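Local coordinates for protein triacylglycerol lipase (Yarrowia lipolytica, PDB 3O0D) that probably hydrolyses the ester bonds of triacylglycerols, as an extracellular lipase of the alpha/beta-hydrolase fold, at residues V94-D97 against I98-M101; G128-Q131 against S132-T136; I173-V177 against N178-P182; Q234-W238 against D239-H243. All blocks are in the same frame, centred on the assembly; numbering follows the deposited sequence. Where two conformers were deposited one is given.

In the fold
None of the four contacts nests in or crosses another: each is local, between residues a few positions apart in one continuous stretch, and they follow in series along the chain. Contact 1 ends helix 91-100, which comes after strand 80-87. Contact 2 spans the first turns of helix 127-150, and Phe-129 CE1 there lies 4.0 Å from Ile-98 CD1 of contact 1. Contact 3 closes the turn from helix 163-177 toward strand 183-187; Asn-174 meets Tyr-133 of contact 2, although the centres lie about 17 Å apart. Contact 4 turns the loop between strands 222-227 and 247-250 and packs Val-235, Pro-236 and Trp-238 on contact 1, while Pro-236 also touches Phe-129 of contact 2.

Contact 1: V94-D97 against I98-M101; sequences VITD and IRIM
A first torsion of 177° puts Val-94 CG1 beside its own carbonyl carbon, and one of -62° lays Ile-98 CG1 back along its backbone N; the two arms therefore meet, Val-94 CG1 to Ile-98 CD1 at 3.8 Å. Both residues lie on helix 91-100, whose place after strand 80-87 is consistent with the lid helix of class 3 lipases. Ile-98 CG1 also rests 3.3 Å from Val-94 O, the same carbonyl oxygen that accepts the Ile-98 N-H over 3.0 Å with 160° at the hydrogen. The backbone pairing continues in the alpha-helical i to i+4 pattern as far as Met-101, which is the first residue to leave helical backbone angles.

Ile-95 turns its side chain off the following turn to touch Val-232 and, on helix 285-290, Ile-286 and His-289; the last belongs to a probable Ser-His-Asp triad. Such burial of an apolar helix face agrees with a lid lying over the active site. Elsewhere on the helix, Thr-96 and Ile-100 run side by side in the same direction, with Thr-96 CG2 4.1 Å from Ile-100 CG1, while Thr-96 OG1 is hydrogen-bonded to Glu-92 O. In the final turn Asp-97 and Met-101 cross at about a right angle, bringing Asp-97 OD1 to 3.4 Å from Met-101 CB.

Contact 2: G128-Q131 against S132-T136; sequences GFIQ and SYNNT. With NAG (2-acetamido-2-deoxy-beta-D-glucopyranose), chain I.
Asn-134 leaves the backbone with its CB 3.4 Å from Ile-130 O, the carbonyl oxygen that also accepts the Asn-134 N-H in a 2.8 Å bond. Its first torsion, -113°, lies away from the staggered positions and carries CG and the amide outward to the sugar. OD1 is held by a hydrogen bond from the backbone N of Ala-112, while ND2 is joined covalently to C1 of the N-acetylglucosamine at 1.5 Å. The N-H left on ND2 donates to a water 3.0 Å away, and that water in turn donates to Gln-131 OE1. One turn back, Ile-130 CG2 packs 3.7 Å from the acetyl methyl carbon C8 of the sugar.

All this happens on the early turns of alpha-helix 127-150, where Asn-134 and Thr-136 are the first and third residues of an Asn-X-Thr glycosylation sequon. Thr-136 OG1 donates to Ser-132 O at 2.8 Å, and the backbone N of Thr-136 reaches the same oxygen from the opposite face of the carbonyl plane. Gln-131 bends at its second torsion, 57°, which brings NE2 to 3.8 Å from Asn-135 CB; NE2 is also hydrogen-bonded to Asp-67 OD1. The Tyr-133 ring presents an edge to Ile-130 O, and its OH is hydrogen-bonded to Ala-112 O, with Phe-108 packed edge-to-face against the ring.

Contact 3: I173-V177 against N178-P182; sequences INLKV and NGHDP. With NAG (2-acetamido-2-deoxy-beta-D-glucopyranose), chain H.
Leu-175 O takes the His-180 N-H over 2.8 Å, with 153° at the hydrogen, while the longer, weak bond from Gly-179 N to Lys-176 O spans 3.3 Å. Together they make a Schellman motif that ends helix 163-177, with Gly-179 as the C-prime residue at positive phi. A nearly straight CA-H contact from Lys-176 to His-180 O adds to this turn, and a water donates to both Lys-176 O and His-180 O. Beyond the turn, Pro-182 folds back on the helix, its CG 4.0 Å from Leu-175 CB. A second water links Lys-176 NZ, Asp-181 OD1 and Pro-182 O. It spans two opposite charges, Lys-176 NZ lying 4.2 Å from Asp-181 OD1.

Beside this turn lies the N-acetylglucosamine carried by Asn-113. The His-180 ring turns its edge to both Leu-175 O and the sugar, and its NE2 donates to sugar O3 at 2.9 Å; the sugar is also hydrogen-bonded to Asp-145 OD1. Leu-175 and His-180 pack on Ile-156 of strand 155-161, His-180 also on Ile-148 of helix 127-150, and the Lys-176 side chain touches Leu-204 of helix 195-206.

Contact 4: Q234-W238 against D239-H243; sequences QVPFW and DGYQH. With K (potassium ion), chain N.
Tyr-241 N donates to Trp-238 O over 2.9 Å, almost straight at 174° at the hydrogen, and the Tyr-241 ring turns its edge to the same oxygen, with CD1 3.3 Å from Trp-238 O. The two side chains run alongside each other and point the same way, though the exact spacing of the rings is doubtful.

Such an i to i+3 bond closes a beta-turn, here a distorted type II-like turn with Asp-239 and Gly-240 at its corners; the positive phi of Gly-240 suits glycine. The turn stands in the loop between strands 222-227 and 247-250 of the alpha/beta-hydrolase fold. Pro-236, preceded by a cis peptide, places CG over one face of the Tyr-241 ring in a CH-pi contact, 3.9 Å from the centroid. Its carbonyl O lies 3.5 Å from Tyr-241 CB and is buried without a polar partner. Tyr-241 and Pro-236 both touch His-126 on strand 124-126. Past the turn, His-243 ND1 binds a potassium ion at 3.1 Å together with Gln-189 and a water that donates to Gln-242 O.

Contact 1: V94-D97 against I98-M101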
loop_
_atom_site.group_PDB
_atom_site.type_symbol
_atom_site.label_atom_id
_atom_site.label_comp_id
_atom_site.label_asym_id
_atom_site.label_seq_id
_atom_site.Cartn_x
_atom_site.Cartn_y
_atom_site.Cartn_z
ATOM N N VAL A 94 15.022 -6.042 -1.606
ATOM C CA VAL A 94 14.456 -4.749 -1.361
ATOM C C VAL A 94 14.466 -4.398 0.141
ATOM O O VAL A 94 14.820 -3.265 0.513
ATOM C CB VAL A 94 13.039 -4.738 -1.977
ATOM C CG1 VAL A 94 12.410 -3.392 -1.643
ATOM C CG2 VAL A 94 13.177 -4.932 -3.482
ATOM N N ILE A 95 14.057 -5.331 1.052
ATOM C CA ILE A 95 13.953 -4.940 2.452
ATOM C C ILE A 95 15.361 -4.648 3.005
ATOM O O ILE A 95 15.521 -3.805 3.872
ATOM C CB ILE A 95 13.256 -6.066 3.255
ATOM C CG1 ILE A 95 11.814 -6.128 2.767
ATOM C CG2 ILE A 95 13.422 -5.931 4.805
ATOM C CD1 ILE A 95 11.119 -7.486 3.051
ATOM N N THR A 96 16.353 -5.410 2.501
ATOM C CA THR A 96 17.725 -5.163 2.979
ATOM C C THR A 96 18.108 -3.743 2.614
ATOM O O THR A 96 18.646 -3.026 3.460
ATOM C CB THR A 96 18.762 -6.181 2.432
ATOM O OG1 THR A 96 18.397 -7.534 2.823
ATOM C CG2 THR A 96 20.122 -5.859 3.045
ATOM N N ASP A 97 17.831 -3.302 1.384
ATOM C CA ASP A 97 18.122 -1.926 1.052
ATOM C C ASP A 97 17.422 -0.910 1.897
ATOM O O ASP A 97 17.983 0.103 2.326
ATOM C CB ASP A 97 17.773 -1.709 -0.392
ATOM C CG ASP A 97 18.598 -0.711 -0.993
ATOM O OD1 ASP A 97 18.438 0.476 -0.588
ATOM O OD2 ASP A 97 19.412 -1.128 -1.866
ATOM N N ILE A 98 16.126 -1.105 2.156
ATOM C CA ILE A 98 15.410 -0.134 2.921
ATOM C C ILE A 98 15.876 -0.016 4.374
ATOM O O ILE A 98 15.875 1.083 4.965
ATOM C CB ILE A 98 13.900 -0.538 2.909
ATOM C CG1 ILE A 98 13.358 -0.516 1.505
ATOM C CG2 ILE A 98 13.100 0.226 3.930
ATOM C CD1 ILE A 98 11.898 -1.257 1.449
ATOM N N ARG A 99 16.233 -1.165 4.945
ATOM C CA ARG A 99 16.592 -1.350 6.359
ATOM C C ARG A 99 17.967 -0.721 6.659
ATOM O O ARG A 99 18.156 -0.089 7.688
ATOM C CB ARG A 99 16.631 -2.857 6.624
ATOM C CG ARG A 99 16.387 -3.306 8.060
ATOM C CD ARG A 99 16.273 -4.824 8.109
ATOM N NE ARG A 99 17.500 -5.502 7.683
ATOM C CZ ARG A 99 17.632 -6.825 7.565
ATOM N NH1 ARG A 99 16.613 -7.634 7.835
ATOM N NH2 ARG A 99 18.794 -7.340 7.195
ATOM N N ILE A 100 18.895 -0.877 5.721
ATOM C CA ILE A 100 20.336 -0.601 5.913
ATOM C C ILE A 100 20.872 0.643 5.181
ATOM O O ILE A 100 21.776 1.318 5.687
ATOM C CB ILE A 100 21.201 -1.865 5.449
ATOM C CG1 ILE A 100 20.714 -3.209 6.050
ATOM C CG2 ILE A 100 22.681 -1.677 5.713
ATOM C CD1 ILE A 100 20.681 -3.236 7.623
ATOM N N MET A 101 20.355 0.926 3.984
ATOM C CA MET A 101 20.802 2.063 3.171
ATOM C C MET A 101 20.069 3.380 3.519
ATOM O O MET A 101 18.815 3.458 3.510
ATOM C CB MET A 101 20.671 1.720 1.675
ATOM C CG MET A 101 21.400 0.412 1.198
ATOM S SD MET A 101 23.234 0.475 1.091
ATOM C CE MET A 101 23.770 0.468 2.818
#

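Contact 2: G128-Q131 against S132-T136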
loop_
_atom_site.group_PDB
_atom_site.type_symbol
_atom_site.label_atom_id
_atom_site.label_comp_id
_atom_site.label_asym_id
_atom_site.label_seq_id
_atom_site.Cartn_x
_atom_site.Cartn_y
_atom_site.Cartn_z
ATOM N N GLY A 128 14.354 6.488 -2.707
ATOM C CA GLY A 128 14.039 5.229 -3.296
ATOM C C GLY A 128 12.513 5.084 -3.575
ATOM O O GLY A 128 12.154 4.553 -4.581
ATOM N N PHE A 129 11.706 5.477 -2.595
ATOM C CA PHE A 129 10.197 5.313 -2.711
ATOM C C PHE A 129 9.701 6.269 -3.765
ATOM O O PHE A 129 8.768 5.931 -4.499
ATOM C CB PHE A 129 9.511 5.594 -1.375
ATOM C CG PHE A 129 9.897 4.571 -0.302
ATOM C CD1 PHE A 129 10.175 3.262 -0.667
ATOM C CD2 PHE A 129 10.003 4.949 1.018
ATOM C CE1 PHE A 129 10.581 2.369 0.275
ATOM C CE2 PHE A 129 10.420 3.991 1.995
ATOM C CZ PHE A 129 10.688 2.723 1.573
ATOM N N ILE A 130 10.348 7.441 -3.900
ATOM C CA ILE A 130 9.983 8.308 -5.039
ATOM C C ILE A 130 10.277 7.645 -6.319
ATOM O O ILE A 130 9.503 7.763 -7.288
ATOM C CB ILE A 130 10.704 9.700 -5.011
ATOM C CG1 ILE A 130 10.327 10.388 -3.713
ATOM C CG2 ILE A 130 10.383 10.519 -6.341
ATOM C CD1 ILE A 130 10.669 11.874 -3.661
ATOM N N GLN A 131 11.411 6.930 -6.422
ATOM C CA GLN A 131 11.645 6.178 -7.611
ATOM C C GLN A 131 10.577 5.078 -7.914
ATOM O O GLN A 131 10.240 4.798 -9.078
ATOM C CB GLN A 131 13.038 5.515 -7.571
ATOM C CG GLN A 131 13.360 4.596 -8.759
ATOM C CD GLN A 131 13.266 5.276 -10.123
ATOM O OE1 GLN A 131 13.379 6.501 -10.227
ATOM N NE2 GLN A 131 13.038 4.485 -11.166
ATOM N N SER A 132 10.121 4.393 -6.880
ATOM C CA SER A 132 9.106 3.362 -7.058
ATOM C C SER A 132 7.806 3.994 -7.619
ATOM O O SER A 132 7.192 3.441 -8.518
ATOM C CB SER A 132 8.818 2.718 -5.709
ATOM O OG SER A 132 10.047 2.335 -5.092
ATOM N N TYR A 133 7.478 5.133 -7.029
ATOM C CA TYR A 133 6.263 5.949 -7.471
ATOM C C TYR A 133 6.526 6.386 -8.931
ATOM O O TYR A 133 5.729 6.191 -9.814
ATOM C CB TYR A 133 5.997 7.150 -6.585
ATOM C CG TYR A 133 5.131 8.079 -7.417
ATOM C CD1 TYR A 133 3.803 7.799 -7.596
ATOM C CD2 TYR A 133 5.668 9.275 -7.957
ATOM C CE1 TYR A 133 2.966 8.647 -8.433
ATOM C CE2 TYR A 133 4.855 10.106 -8.765
ATOM C CZ TYR A 133 3.539 9.800 -8.980
ATOM O OH TYR A 133 2.749 10.643 -9.758
ATOM N N ASN A 134 7.712 6.917 -9.207
ATOM C CA ASN A 134 7.939 7.349 -10.566
ATOM C C ASN A 134 7.913 6.301 -11.567
ATOM O O ASN A 134 7.456 6.511 -12.691
ATOM C CB ASN A 134 9.298 8.138 -10.625
ATOM C CG ASN A 134 9.120 9.566 -10.929
ATOM O OD1 ASN A 134 8.344 10.294 -10.308
ATOM N ND2 ASN A 134 9.955 10.018 -11.901
ATOM N N ASN A 135 8.491 5.157 -11.221
ATOM C CA ASN A 135 8.546 4.053 -12.080
ATOM C C ASN A 135 7.138 3.505 -12.332
ATOM O O ASN A 135 6.852 2.981 -13.379
ATOM C CB ASN A 135 9.530 2.956 -11.525
ATOM C CG ASN A 135 9.839 1.938 -12.508
ATOM O OD1 ASN A 135 10.329 2.228 -13.695
ATOM N ND2 ASN A 135 9.661 0.709 -12.140
ATOM N N THR A 136 6.280 3.617 -11.355
ATOM C CA THR A 136 4.860 3.215 -11.624
ATOM C C THR A 136 4.208 4.217 -12.651
ATOM O O THR A 136 3.693 3.780 -13.664
ATOM C CB THR A 136 3.998 3.238 -10.358
ATOM O OG1 THR A 136 4.635 2.567 -9.292
ATOM C CG2 THR A 136 2.601 2.509 -10.638
HETATM C C1 NAG I . 9.909 11.389 -12.375
HETATM C C2 NAG I . 11.228 12.132 -12.199
HETATM C C3 NAG I . 11.151 13.401 -13.040
HETATM C C4 NAG I . 10.704 13.182 -14.485
HETATM C C5 NAG I . 9.419 12.358 -14.530
HETATM C C6 NAG I . 9.034 11.795 -15.892
HETATM C C7 NAG I . 12.375 11.802 -10.087
HETATM C C8 NAG I . 12.633 12.221 -8.692
HETATM N N2 NAG I . 11.487 12.495 -10.828
HETATM O O3 NAG I . 12.400 14.114 -12.999
HETATM O O4 NAG I . 10.438 14.485 -14.988
HETATM O O5 NAG I . 9.577 11.186 -13.728
HETATM O O6 NAG I . 7.642 11.568 -15.837
HETATM O O7 NAG I . 12.970 10.840 -10.536
HETATM O O HOH W 1 12.150 8.036 -12.624
#

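Contact 3: I173-V177 against N178-P182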
loop_
_atom_site.group_PDB
_atom_site.type_symbol
_atom_site.label_atom_id
_atom_site.label_comp_id
_atom_site.label_asym_id
_atom_site.label_seq_id
_atom_site.Cartn_x
_atom_site.Cartn_y
_atom_site.Cartn_z
ATOM N N ILE A 173 -1.599 9.565 -3.521
ATOM C CA ILE A 173 -1.395 10.976 -3.221
ATOM C C ILE A 173 -1.356 11.741 -4.546
ATOM O O ILE A 173 -2.036 12.809 -4.634
ATOM C CB ILE A 173 -0.156 11.227 -2.377
ATOM C CG1 ILE A 173 -0.398 10.710 -0.936
ATOM C CG2 ILE A 173 0.098 12.788 -2.231
ATOM C CD1 ILE A 173 0.919 10.507 -0.213
ATOM N N ASN A 174 -0.644 11.231 -5.544
ATOM C CA ASN A 174 -0.603 11.808 -6.944
ATOM C C ASN A 174 -2.065 11.994 -7.452
ATOM O O ASN A 174 -2.474 13.086 -7.796
ATOM C CB ASN A 174 0.192 10.900 -7.888
ATOM C CG ASN A 174 -0.292 10.929 -9.260
ATOM O OD1 ASN A 174 -0.754 9.899 -9.901
ATOM N ND2 ASN A 174 -0.234 12.146 -9.815
ATOM N N LEU A 175 -2.855 10.916 -7.412
ATOM C CA LEU A 175 -4.228 10.958 -7.965
ATOM C C LEU A 175 -5.087 11.970 -7.172
ATOM O O LEU A 175 -5.896 12.704 -7.766
ATOM C CB LEU A 175 -4.857 9.562 -7.864
ATOM C CG LEU A 175 -4.318 8.619 -8.918
ATOM C CD1 LEU A 175 -4.849 7.119 -8.627
ATOM C CD2 LEU A 175 -4.662 8.986 -10.378
ATOM N N LYS A 176 -4.942 11.991 -5.859
ATOM C CA LYS A 176 -5.715 12.823 -4.982
ATOM C C LYS A 176 -5.386 14.341 -5.144
ATOM O O LYS A 176 -6.274 15.150 -5.333
ATOM C CB LYS A 176 -5.474 12.365 -3.556
ATOM C CG LYS A 176 -5.951 13.309 -2.496
ATOM C CD LYS A 176 -7.392 13.162 -2.233
ATOM C CE LYS A 176 -7.598 12.615 -0.825
ATOM N NZ LYS A 176 -9.045 12.596 -0.515
ATOM N N VAL A 177 -4.128 14.708 -5.175
ATOM C CA VAL A 177 -3.831 16.097 -5.473
ATOM C C VAL A 177 -4.150 16.488 -6.928
ATOM O O VAL A 177 -4.284 17.646 -7.212
ATOM C CB VAL A 177 -2.361 16.542 -5.120
ATOM C CG1 VAL A 177 -2.041 16.331 -3.721
ATOM C CG2 VAL A 177 -1.428 15.972 -5.997
ATOM N N ASN A 178 -4.252 15.530 -7.820
ATOM C CA ASN A 178 -4.569 15.818 -9.226
ATOM C C ASN A 178 -6.050 15.671 -9.588
ATOM O O ASN A 178 -6.387 15.459 -10.754
ATOM C CB ASN A 178 -3.704 15.062 -10.208
ATOM C CG ASN A 178 -2.252 15.589 -10.180
ATOM O OD1 ASN A 178 -1.287 14.872 -9.816
ATOM N ND2 ASN A 178 -2.111 16.868 -10.532
ATOM N N GLY A 179 -6.883 15.748 -8.545
ATOM C CA GLY A 179 -8.340 15.911 -8.742
ATOM C C GLY A 179 -9.170 14.651 -8.717
ATOM O O GLY A 179 -10.358 14.664 -9.113
ATOM N N HIS A 180 -8.532 13.532 -8.411
ATOM C CA HIS A 180 -9.300 12.289 -8.344
ATOM C C HIS A 180 -9.555 11.982 -6.855
ATOM O O HIS A 180 -9.092 12.693 -5.932
ATOM C CB HIS A 180 -8.508 11.143 -9.017
ATOM C CG HIS A 180 -8.147 11.412 -10.442
ATOM N ND1 HIS A 180 -9.003 11.142 -11.483
ATOM C CD2 HIS A 180 -7.031 11.968 -11.007
ATOM C CE1 HIS A 180 -8.417 11.432 -12.632
ATOM N NE2 HIS A 180 -7.221 11.950 -12.379
ATOM N N ASP A 181 -10.309 10.922 -6.591
ATOM C CA ASP A 181 -10.722 10.601 -5.220
ATOM C C ASP A 181 -10.432 9.063 -4.977
ATOM O O ASP A 181 -11.369 8.242 -4.825
ATOM C CB ASP A 181 -12.238 10.831 -5.115
ATOM C CG ASP A 181 -12.772 10.683 -3.735
ATOM O OD1 ASP A 181 -12.029 10.646 -2.750
ATOM O OD2 ASP A 181 -14.039 10.567 -3.597
ATOM N N PRO A 182 -9.174 8.683 -5.030
ATOM C CA PRO A 182 -8.812 7.289 -4.996
ATOM C C PRO A 182 -9.031 6.669 -3.615
ATOM O O PRO A 182 -8.860 7.352 -2.600
ATOM C CB PRO A 182 -7.310 7.356 -5.305
ATOM C CG PRO A 182 -6.897 8.640 -4.597
ATOM C CD PRO A 182 -7.971 9.569 -5.119
HETATM C C1 NAG H . -1.700 13.746 -13.846
HETATM C C2 NAG H . -2.829 12.703 -13.692
HETATM C C3 NAG H . -4.037 13.191 -14.483
HETATM C C4 NAG H . -4.441 14.603 -14.051
HETATM C C5 NAG H . -3.237 15.482 -14.293
HETATM C C6 NAG H . -3.433 16.999 -14.111
HETATM C C7 NAG H . -2.113 10.366 -13.415
HETATM C C8 NAG H . -1.809 9.052 -14.074
HETATM N N2 NAG H . -2.471 11.380 -14.212
HETATM O O3 NAG H . -5.110 12.253 -14.278
HETATM O O4 NAG H . -5.482 15.071 -14.914
HETATM O O5 NAG H . -2.185 14.992 -13.433
HETATM O O6 NAG H . -4.130 17.193 -12.933
HETATM O O7 NAG H . -2.009 10.511 -12.210
HETATM O O HOH W 2 -9.458 10.053 -2.050
HETATM O O HOH W 3 -8.890 15.335 -5.320
#

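Contact 4: Q234-W238 against D239-H243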
loop_
_atom_site.group_PDB
_atom_site.type_symbol
_atom_site.label_atom_id
_atom_site.label_comp_id
_atom_site.label_asym_id
_atom_site.label_seq_id
_atom_site.Cartn_x
_atom_site.Cartn_y
_atom_site.Cartn_z
ATOM N N GLN A 234 7.900 -0.919 10.263
ATOM C CA GLN A 234 8.699 -0.233 11.220
ATOM C C GLN A 234 9.974 0.401 10.644
ATOM O O GLN A 234 10.630 1.120 11.426
ATOM C CB GLN A 234 9.134 -1.184 12.362
ATOM C CG GLN A 234 7.893 -2.024 12.942
ATOM C CD GLN A 234 8.266 -2.710 14.262
ATOM O OE1 GLN A 234 8.468 -3.911 14.267
ATOM N NE2 GLN A 234 8.469 -1.914 15.319
ATOM N N VAL A 235 10.288 0.165 9.398
ATOM C CA VAL A 235 11.487 0.786 8.754
ATOM C C VAL A 235 11.092 1.663 7.560
ATOM O O VAL A 235 9.980 1.612 7.079
ATOM C CB VAL A 235 12.457 -0.329 8.304
ATOM C CG1 VAL A 235 12.829 -1.172 9.464
ATOM C CG2 VAL A 235 11.865 -1.164 7.227
ATOM N N PRO A 236 12.001 2.529 7.086
ATOM C CA PRO A 236 13.272 2.793 7.743
ATOM C C PRO A 236 12.953 3.591 9.019
ATOM O O PRO A 236 11.936 4.339 9.093
ATOM C CB PRO A 236 14.009 3.713 6.744
ATOM C CG PRO A 236 13.086 4.012 5.666
ATOM C CD PRO A 236 11.713 3.375 5.901
ATOM N N PHE A 237 13.761 3.435 10.023
ATOM C CA PHE A 237 13.525 4.206 11.247
ATOM C C PHE A 237 14.466 5.410 11.523
ATOM O O PHE A 237 14.420 6.003 12.617
ATOM C CB PHE A 237 13.586 3.264 12.439
ATOM C CG PHE A 237 14.735 2.307 12.387
ATOM C CD1 PHE A 237 14.524 0.941 12.528
ATOM C CD2 PHE A 237 16.032 2.776 12.249
ATOM C CE1 PHE A 237 15.576 0.056 12.534
ATOM C CE2 PHE A 237 17.087 1.878 12.235
ATOM C CZ PHE A 237 16.842 0.528 12.386
ATOM N N TRP A 238 15.302 5.785 10.562
ATOM C CA TRP A 238 16.161 6.938 10.764
ATOM C C TRP A 238 15.201 7.944 11.443
ATOM O O TRP A 238 14.149 8.316 10.884
ATOM C CB TRP A 238 16.724 7.452 9.418
ATOM C CG TRP A 238 17.080 6.322 8.443
ATOM C CD1 TRP A 238 16.690 6.161 7.117
ATOM C CD2 TRP A 238 17.849 5.160 8.757
ATOM N NE1 TRP A 238 17.220 4.983 6.591
ATOM C CE2 TRP A 238 17.905 4.348 7.592
ATOM C CE3 TRP A 238 18.523 4.744 9.902
ATOM C CZ2 TRP A 238 18.597 3.142 7.565
ATOM C CZ3 TRP A 238 19.208 3.553 9.866
ATOM C CH2 TRP A 238 19.239 2.766 8.712
ATOM N N ASP A 239 15.513 8.373 12.645
ATOM C CA ASP A 239 14.730 9.447 13.184
ATOM C C ASP A 239 14.497 10.462 12.068
ATOM O O ASP A 239 15.320 10.649 11.206
ATOM C CB ASP A 239 15.463 10.109 14.317
ATOM C CG ASP A 239 16.672 10.787 13.859
ATOM O OD1 ASP A 239 16.532 11.744 13.095
ATOM O OD2 ASP A 239 17.753 10.345 14.207
ATOM N N GLY A 240 13.379 11.139 12.100
ATOM C CA GLY A 240 12.958 11.905 10.934
ATOM C C GLY A 240 11.778 11.178 10.253
ATOM O O GLY A 240 10.775 11.811 9.957
ATOM N N TYR A 241 11.896 9.875 10.023
ATOM C CA TYR A 241 10.805 9.123 9.322
ATOM C C TYR A 241 9.672 8.911 10.299
ATOM O O TYR A 241 9.902 8.523 11.461
ATOM C CB TYR A 241 11.273 7.736 8.903
ATOM C CG TYR A 241 12.081 7.748 7.659
ATOM C CD1 TYR A 241 13.479 7.919 7.714
ATOM C CD2 TYR A 241 11.484 7.622 6.410
ATOM C CE1 TYR A 241 14.240 7.953 6.548
ATOM C CE2 TYR A 241 12.251 7.670 5.244
ATOM C CZ TYR A 241 13.620 7.840 5.324
ATOM O OH TYR A 241 14.344 7.888 4.150
ATOM N N GLN A 242 8.439 9.083 9.829
ATOM C CA GLN A 242 7.311 8.676 10.641
ATOM C C GLN A 242 6.127 8.373 9.676
ATOM O O GLN A 242 6.007 8.942 8.625
ATOM C CB GLN A 242 6.912 9.717 11.676
ATOM C CG GLN A 242 6.379 10.988 11.134
ATOM C CD GLN A 242 5.922 11.974 12.253
ATOM O OE1 GLN A 242 6.699 12.337 13.135
ATOM N NE2 GLN A 242 4.671 12.404 12.196
ATOM N N HIS A 243 5.241 7.478 10.109
ATOM C CA HIS A 243 4.102 7.167 9.317
ATOM C C HIS A 243 3.006 8.248 9.408
ATOM O O HIS A 243 2.895 8.986 10.406
ATOM C CB HIS A 243 3.449 5.882 9.872
ATOM C CG HIS A 243 3.990 4.567 9.287
ATOM N ND1 HIS A 243 4.016 4.252 7.956
ATOM C CD2 HIS A 243 4.470 3.475 9.943
ATOM C CE1 HIS A 243 4.463 3.001 7.801
ATOM N NE2 HIS A 243 4.755 2.513 9.002
HETATM K K K N . 3.548 6.417 5.797
HETATM O O HOH W 4 5.609 8.728 6.022
#